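Local coordinates for protein ferritin (Ulva pertusa, PDB 3VNX) that probably oxidises ferrous iron and stores it as ferric mineral inside a hollow shell of 24 subunits, at residues G191-L194 with L195-L199; V57-A60 with L61-Y64. All blocks are in the same frame, centred on the assembly; numbering follows the deposited sequence.

In the fold
Coming from the N terminus, the chain first meets interaction 2, within helix 38-66, and only near its C terminus interaction 1, within helix 155-201. Each lies within about two turns of a single helix, so neither closes a loop; they follow in series, without nesting or crossing. Their centres are 18 Å apart and their nearest atoms about 9 Å, with no touch. Helix 73-99 lies beside both: side chains of 57-64 pack on it and on helix 123-151, while D196 reaches its beginning. Interaction 2 faces a neighbouring subunit through its histidines and touches another through V57, and interaction 1 joins two further subunits through Y193 and E198.

Interaction 1 of 2, residues G191-L194 with L195-L199; sequences GVYL and LDQEL
Y193 and Q197, one helical turn apart, make a local ring-on-amide contact near the C-terminal end of helix 155-201, where helices of neighbouring subunits meet. The Q197 amide crosses the tyrosine ring with the two planes only 21° apart, a stacked arrangement. Q197 CG lies over the same ring's face, 4.2 Å from the centroid, as a CH-pi contact, and Q197 CD is 3.7 Å from Y193 CZ. A bend in the glutamine chain at chi2 (-125°) carries the amide on towards the CZ-OH end of the ring; a long, flat-ended side chain suits this place because it can both cover a ring and offer polar atoms. Water 2 sits at the ring edge, in plane, donating to Y193 OH at 3.0 Å and accepting a weak bond from Q197 NE2.

Beneath run the i to i+4 bonds, among them L195 N to G191 O at 3.0 Å and D196 N to V192 O at 2.8 Å. D196 ties the helix to the start of helix 73-99, where a negative charge would probably be welcome: OD1 accepts from F75 N, and OD2 weakly from G74 N. Water 1 lies within donating distance of both D196 OD2 (2.8 Å) and Y193 O (3.1 Å), though it has too few protons to serve all the acceptors around it.

The tyrosine hydroxyl bonds E198 of the second subunit, while this chain's E198 bonds Y193 of the third; L194 packs on L194 of the second. With an alanine at Y193, that neighbouring carboxylate is likely to lose its hydroxyl partner and the Q197 amide the ring it lies on. Such a cyclic, leucine-lined meeting of C-terminal helices is consistent with the fourfold channel of ferritin shells.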
ATOM      1  N   GLY A 191      -6.146 -38.481  32.602  1.00 40.60           N
ATOM      2  CA  GLY A 191      -6.345 -38.961  31.238  1.00 40.02           C
ATOM      3  C   GLY A 191      -7.640 -38.487  30.577  1.00 43.18           C
ATOM      4  O   GLY A 191      -7.636 -38.029  29.435  1.00 41.33           O
ATOM      5  N   VAL A 192      -8.755 -38.601  31.292  1.00 43.03           N
ATOM      6  CA  VAL A 192     -10.042 -38.134  30.785  1.00 39.41           C
ATOM      7  C   VAL A 192     -10.053 -36.608  30.645  1.00 43.05           C
ATOM      8  O   VAL A 192     -10.553 -36.055  29.660  1.00 40.62           O
ATOM      9  CB  VAL A 192     -11.217 -38.615  31.688  1.00 46.25           C
ATOM     10  CG1 VAL A 192     -12.538 -37.999  31.235  1.00 36.79           C
ATOM     11  CG2 VAL A 192     -11.297 -40.179  31.721  1.00 34.04           C
ATOM     12  N   TYR A 193      -9.480 -35.919  31.621  1.00 38.16           N
ATOM     13  CA  TYR A 193      -9.432 -34.466  31.536  1.00 43.52           C
ATOM     14  C   TYR A 193      -8.634 -34.004  30.313  1.00 47.08           C
ATOM     15  O   TYR A 193      -9.026 -33.051  29.632  1.00 48.43           O
ATOM     16  CB  TYR A 193      -8.862 -33.873  32.826  1.00 45.94           C
ATOM     17  CG  TYR A 193      -8.483 -32.408  32.757  1.00 48.22           C
ATOM     18  CD1 TYR A 193      -7.190 -32.027  32.415  1.00 46.82           C
ATOM     19  CD2 TYR A 193      -9.409 -31.408  33.051  1.00 52.17           C
ATOM     20  CE1 TYR A 193      -6.823 -30.694  32.361  1.00 54.91           C
ATOM     21  CE2 TYR A 193      -9.054 -30.061  32.996  1.00 54.40           C
ATOM     22  CZ  TYR A 193      -7.753 -29.714  32.649  1.00 59.25           C
ATOM     23  OH  TYR A 193      -7.362 -28.396  32.590  1.00 53.96           O
ATOM     24  N   LEU A 194      -7.521 -34.685  30.044  1.00 42.41           N
ATOM     25  CA  LEU A 194      -6.663 -34.367  28.908  1.00 40.09           C
ATOM     26  C   LEU A 194      -7.381 -34.617  27.603  1.00 49.17           C
ATOM     27  O   LEU A 194      -7.357 -33.771  26.705  1.00 51.27           O
ATOM     28  CB  LEU A 194      -5.374 -35.185  28.948  1.00 41.71           C
ATOM     29  CG  LEU A 194      -4.388 -34.753  30.034  1.00 46.08           C
ATOM     30  CD1 LEU A 194      -3.160 -35.624  30.012  1.00 42.38           C
ATOM     31  CD2 LEU A 194      -3.995 -33.267  29.901  1.00 36.54           C
ATOM     32  N   LEU A 195      -8.028 -35.776  27.498  1.00 43.54           N
ATOM     33  CA  LEU A 195      -8.761 -36.128  26.291  0.60 45.03           C
ATOM     34  C   LEU A 195      -9.969 -35.220  26.086  1.00 46.20           C
ATOM     35  O   LEU A 195     -10.316 -34.883  24.960  1.00 45.48           O
ATOM     36  CB  LEU A 195      -9.178 -37.599  26.320  0.60 45.42           C
ATOM     37  CG  LEU A 195      -8.515 -38.396  25.196  0.60 49.06           C
ATOM     38  CD1 LEU A 195      -8.303 -39.845  25.601  0.60 49.92           C
ATOM     39  CD2 LEU A 195      -9.326 -38.290  23.917  0.60 42.44           C
ATOM     40  N   ASP A 196     -10.605 -34.823  27.183  1.00 46.80           N
ATOM     41  CA  ASP A 196     -11.684 -33.854  27.095  1.00 46.81           C
ATOM     42  C   ASP A 196     -11.153 -32.535  26.523  1.00 52.19           C
ATOM     43  O   ASP A 196     -11.832 -31.868  25.747  1.00 43.52           O
ATOM     44  CB  ASP A 196     -12.334 -33.604  28.452  1.00 42.85           C
ATOM     45  CG  ASP A 196     -13.401 -32.509  28.385  1.00 51.04           C
ATOM     46  OD1 ASP A 196     -14.535 -32.815  27.962  1.00 51.02           O
ATOM     47  OD2 ASP A 196     -13.109 -31.343  28.734  1.00 47.33           O
ATOM     48  N   GLN A 197      -9.934 -32.160  26.896  1.00 53.13           N
ATOM     49  CA  GLN A 197      -9.332 -30.947  26.336  1.00 59.49           C
ATOM     50  C   GLN A 197      -9.099 -31.085  24.839  1.00 54.57           C
ATOM     51  O   GLN A 197      -9.357 -30.162  24.082  1.00 60.56           O
ATOM     52  CB  GLN A 197      -8.014 -30.607  27.026  1.00 56.11           C
ATOM     53  CG  GLN A 197      -8.146 -30.425  28.513  1.00 58.99           C
ATOM     54  CD  GLN A 197      -7.626 -29.087  28.970  1.00 73.40           C
ATOM     55  OE1 GLN A 197      -8.395 -28.233  29.425  1.00 76.21           O
ATOM     56  NE2 GLN A 197      -6.313 -28.889  28.852  1.00 73.59           N
ATOM     57  N   GLU A 198      -8.601 -32.244  24.430  1.00 52.48           N
ATOM     58  CA  GLU A 198      -8.342 -32.531  23.027  1.00 61.09           C
ATOM     59  C   GLU A 198      -9.659 -32.500  22.223  1.00 62.33           C
ATOM     60  O   GLU A 198      -9.767 -31.828  21.193  1.00 65.63           O
ATOM     61  CB  GLU A 198      -7.652 -33.903  22.903  1.00 58.17           C
ATOM     62  CG  GLU A 198      -6.830 -34.110  21.623  1.00 74.02           C
ATOM     63  CD  GLU A 198      -6.582 -35.592  21.286  1.00 81.54           C
ATOM     64  OE1 GLU A 198      -6.959 -36.013  20.169  1.00 76.27           O
ATOM     65  OE2 GLU A 198      -6.012 -36.336  22.124  1.00 66.01           O
ATOM     66  N   LEU A 199     -10.658 -33.229  22.714  1.00 53.25           N
ATOM     67  CA  LEU A 199     -11.966 -33.310  22.079  1.00 50.47           C
ATOM     68  C   LEU A 199     -12.613 -31.935  21.892  1.00 59.79           C
ATOM     69  O   LEU A 199     -13.468 -31.738  21.025  1.00 62.72           O
ATOM     70  CB  LEU A 199     -12.881 -34.193  22.924  1.00 46.89           C
ATOM     71  CG  LEU A 199     -13.154 -35.598  22.378  1.00 59.00           C
ATOM     72  CD1 LEU A 199     -11.889 -36.226  21.818  1.00 60.70           C
ATOM     73  CD2 LEU A 199     -13.755 -36.482  23.457  1.00 49.75           C
TER
HETATM   74  O   HOH W   1     -10.793 -30.510  30.112  1.00 51.05           O
HETATM   75  O   HOH W   2      -4.754 -27.652  31.323  1.00 52.79           O

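Interaction 2 of 2, residues V57-A60 with L61-Y64; sequences VYHA and LHSY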
ATOM      1  N   VAL A  57     -29.527 -39.446  19.572  1.00 44.43           N
ATOM      2  CA  VAL A  57     -28.762 -40.108  20.615  1.00 39.28           C
ATOM      3  C   VAL A  57     -27.518 -39.305  20.937  1.00 45.25           C
ATOM      4  O   VAL A  57     -27.193 -39.092  22.107  1.00 44.59           O
ATOM      5  CB  VAL A  57     -28.322 -41.496  20.171  1.00 42.21           C
ATOM      6  CG1 VAL A  57     -27.382 -42.095  21.201  1.00 42.20           C
ATOM      7  CG2 VAL A  57     -29.535 -42.380  19.942  1.00 40.40           C
ATOM      8  N   TYR A  58     -26.815 -38.863  19.897  1.00 42.42           N
ATOM      9  CA  TYR A  58     -25.621 -38.054  20.117  1.00 43.04           C
ATOM     10  C   TYR A  58     -25.943 -36.765  20.856  1.00 47.10           C
ATOM     11  O   TYR A  58     -25.149 -36.296  21.681  1.00 42.30           O
ATOM     12  CB  TYR A  58     -24.883 -37.774  18.812  1.00 39.99           C
ATOM     13  CG  TYR A  58     -24.031 -38.952  18.392  1.00 48.70           C
ATOM     14  CD1 TYR A  58     -23.594 -39.870  19.337  1.00 42.85           C
ATOM     15  CD2 TYR A  58     -23.670 -39.153  17.063  1.00 45.22           C
ATOM     16  CE1 TYR A  58     -22.819 -40.958  18.979  1.00 50.92           C
ATOM     17  CE2 TYR A  58     -22.891 -40.245  16.692  1.00 54.34           C
ATOM     18  CZ  TYR A  58     -22.465 -41.150  17.661  1.00 61.22           C
ATOM     19  OH  TYR A  58     -21.690 -42.253  17.330  1.00 50.24           O
ATOM     20  N   HIS A  59     -27.118 -36.202  20.572  1.00 39.63           N
ATOM     21  CA  HIS A  59     -27.537 -34.992  21.252  1.00 41.61           C
ATOM     22  C   HIS A  59     -27.769 -35.279  22.739  1.00 46.49           C
ATOM     23  O   HIS A  59     -27.462 -34.446  23.601  1.00 39.40           O
ATOM     24  CB  HIS A  59     -28.788 -34.401  20.607  1.00 41.86           C
ATOM     25  CG  HIS A  59     -28.880 -32.917  20.752  1.00 43.76           C
ATOM     26  ND1 HIS A  59     -29.832 -32.160  20.097  1.00 46.33           N
ATOM     27  CD2 HIS A  59     -28.128 -32.041  21.459  1.00 37.25           C
ATOM     28  CE1 HIS A  59     -29.665 -30.887  20.407  1.00 41.42           C
ATOM     29  NE2 HIS A  59     -28.639 -30.788  21.237  1.00 42.10           N
ATOM     30  N   ALA A  60     -28.295 -36.464  23.044  1.00 40.01           N
ATOM     31  CA  ALA A  60     -28.487 -36.843  24.445  1.00 49.01           C
ATOM     32  C   ALA A  60     -27.130 -36.976  25.166  1.00 50.79           C
ATOM     33  O   ALA A  60     -26.967 -36.527  26.315  1.00 43.26           O
ATOM     34  CB  ALA A  60     -29.312 -38.129  24.555  1.00 36.76           C
ATOM     35  N   LEU A  61     -26.153 -37.565  24.477  1.00 44.40           N
ATOM     36  CA  LEU A  61     -24.822 -37.714  25.043  1.00 43.66           C
ATOM     37  C   LEU A  61     -24.244 -36.356  25.369  1.00 46.88           C
ATOM     38  O   LEU A  61     -23.603 -36.153  26.410  1.00 49.27           O
ATOM     39  CB  LEU A  61     -23.918 -38.446  24.063  1.00 49.50           C
ATOM     40  CG  LEU A  61     -24.127 -39.959  24.144  1.00 56.11           C
ATOM     41  CD1 LEU A  61     -23.556 -40.680  22.918  1.00 60.49           C
ATOM     42  CD2 LEU A  61     -23.511 -40.482  25.434  1.00 50.05           C
ATOM     43  N   HIS A  62     -24.495 -35.410  24.478  1.00 47.09           N
ATOM     44  CA  HIS A  62     -24.033 -34.055  24.690  1.00 48.99           C
ATOM     45  C   HIS A  62     -24.575 -33.494  26.006  1.00 50.59           C
ATOM     46  O   HIS A  62     -23.827 -32.914  26.815  1.00 43.86           O
ATOM     47  CB  HIS A  62     -24.453 -33.157  23.532  1.00 37.69           C
ATOM     48  CG  HIS A  62     -24.467 -31.709  23.892  1.00 43.81           C
ATOM     49  ND1 HIS A  62     -23.317 -30.953  23.979  1.00 43.13           N
ATOM     50  CD2 HIS A  62     -25.490 -30.882  24.222  1.00 49.67           C
ATOM     51  CE1 HIS A  62     -23.633 -29.718  24.331  1.00 47.71           C
ATOM     52  NE2 HIS A  62     -24.945 -29.649  24.484  1.00 47.92           N
ATOM     53  N   SER A  63     -25.880 -33.650  26.215  1.00 46.66           N
ATOM     54  CA  SER A  63     -26.491 -33.095  27.418  1.00 53.85           C
ATOM     55  C   SER A  63     -25.941 -33.762  28.663  1.00 46.41           C
ATOM     56  O   SER A  63     -25.831 -33.139  29.720  1.00 46.71           O
ATOM     57  CB  SER A  63     -28.014 -33.203  27.370  1.00 52.47           C
ATOM     58  OG  SER A  63     -28.544 -32.162  26.568  1.00 57.11           O
ATOM     59  N   TYR A  64     -25.582 -35.032  28.537  1.00 39.60           N
ATOM     60  CA  TYR A  64     -25.012 -35.721  29.680  1.00 46.72           C
ATOM     61  C   TYR A  64     -23.677 -35.063  30.093  1.00 44.99           C
ATOM     62  O   TYR A  64     -23.489 -34.698  31.259  1.00 38.54           O
ATOM     63  CB  TYR A  64     -24.878 -37.239  29.435  1.00 39.24           C
ATOM     64  CG  TYR A  64     -24.206 -37.925  30.597  1.00 53.75           C
ATOM     65  CD1 TYR A  64     -24.936 -38.296  31.731  1.00 48.16           C
ATOM     66  CD2 TYR A  64     -22.827 -38.157  30.591  1.00 49.32           C
ATOM     67  CE1 TYR A  64     -24.322 -38.897  32.813  1.00 47.70           C
ATOM     68  CE2 TYR A  64     -22.201 -38.760  31.677  1.00 48.42           C
ATOM     69  CZ  TYR A  64     -22.952 -39.128  32.783  1.00 52.57           C
ATOM     70  OH  TYR A  64     -22.332 -39.723  33.864  1.00 49.13           O
TER
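V57 begins the contact by offering its CG1 methyl to L61 CD1 at 4.4 Å, a loose apolar touch one turn along helix 38-66. Below it, L61 N bonds V57 O at 3.0 Å, and the same i to i+4 pattern continues to Y64. V57 also packs on F12 of a neighbouring subunit. Y58 meets the same leucine more closely: L61 CD1 comes to the ring's edge, in plane, 3.7 Å from Y58 CD1. Both side chains lie side by side and point the same way, helped by matching first torsions (chi1 -80° and -82°). Leucine, branched and apolar, fills the space between helices here, touching F79 and A127, while the tyrosine carries its hydroxyl to E135.

H59 runs alongside H62, whose CD2 comes to the edge of the H59 ring, 4.0 Å from H59 CD2, with the planes 44° apart. The nitrogens have partners elsewhere: H59 ND1 and NE2 bond Y52 and H91 of another subunit, and H62 ND1 bonds A76 O. The ring of H91 of that neighbouring subunit meets both histidines. A60, a small residue at a buried position, packs on P112 and M114 of a loop and on L106 of that same neighbour; its carbonyl receives Y64 N at 3.0 Å.

One side of this stretch of helix thus faces the bundle core and another a subunit boundary, as in the dimer interface of ferritins. The tyrosine-glutamate pair, with a calcium ion about 8 Å from the Y58 side chain, is consistent with the surroundings of a ferroxidase centre inside the four-helix bundle.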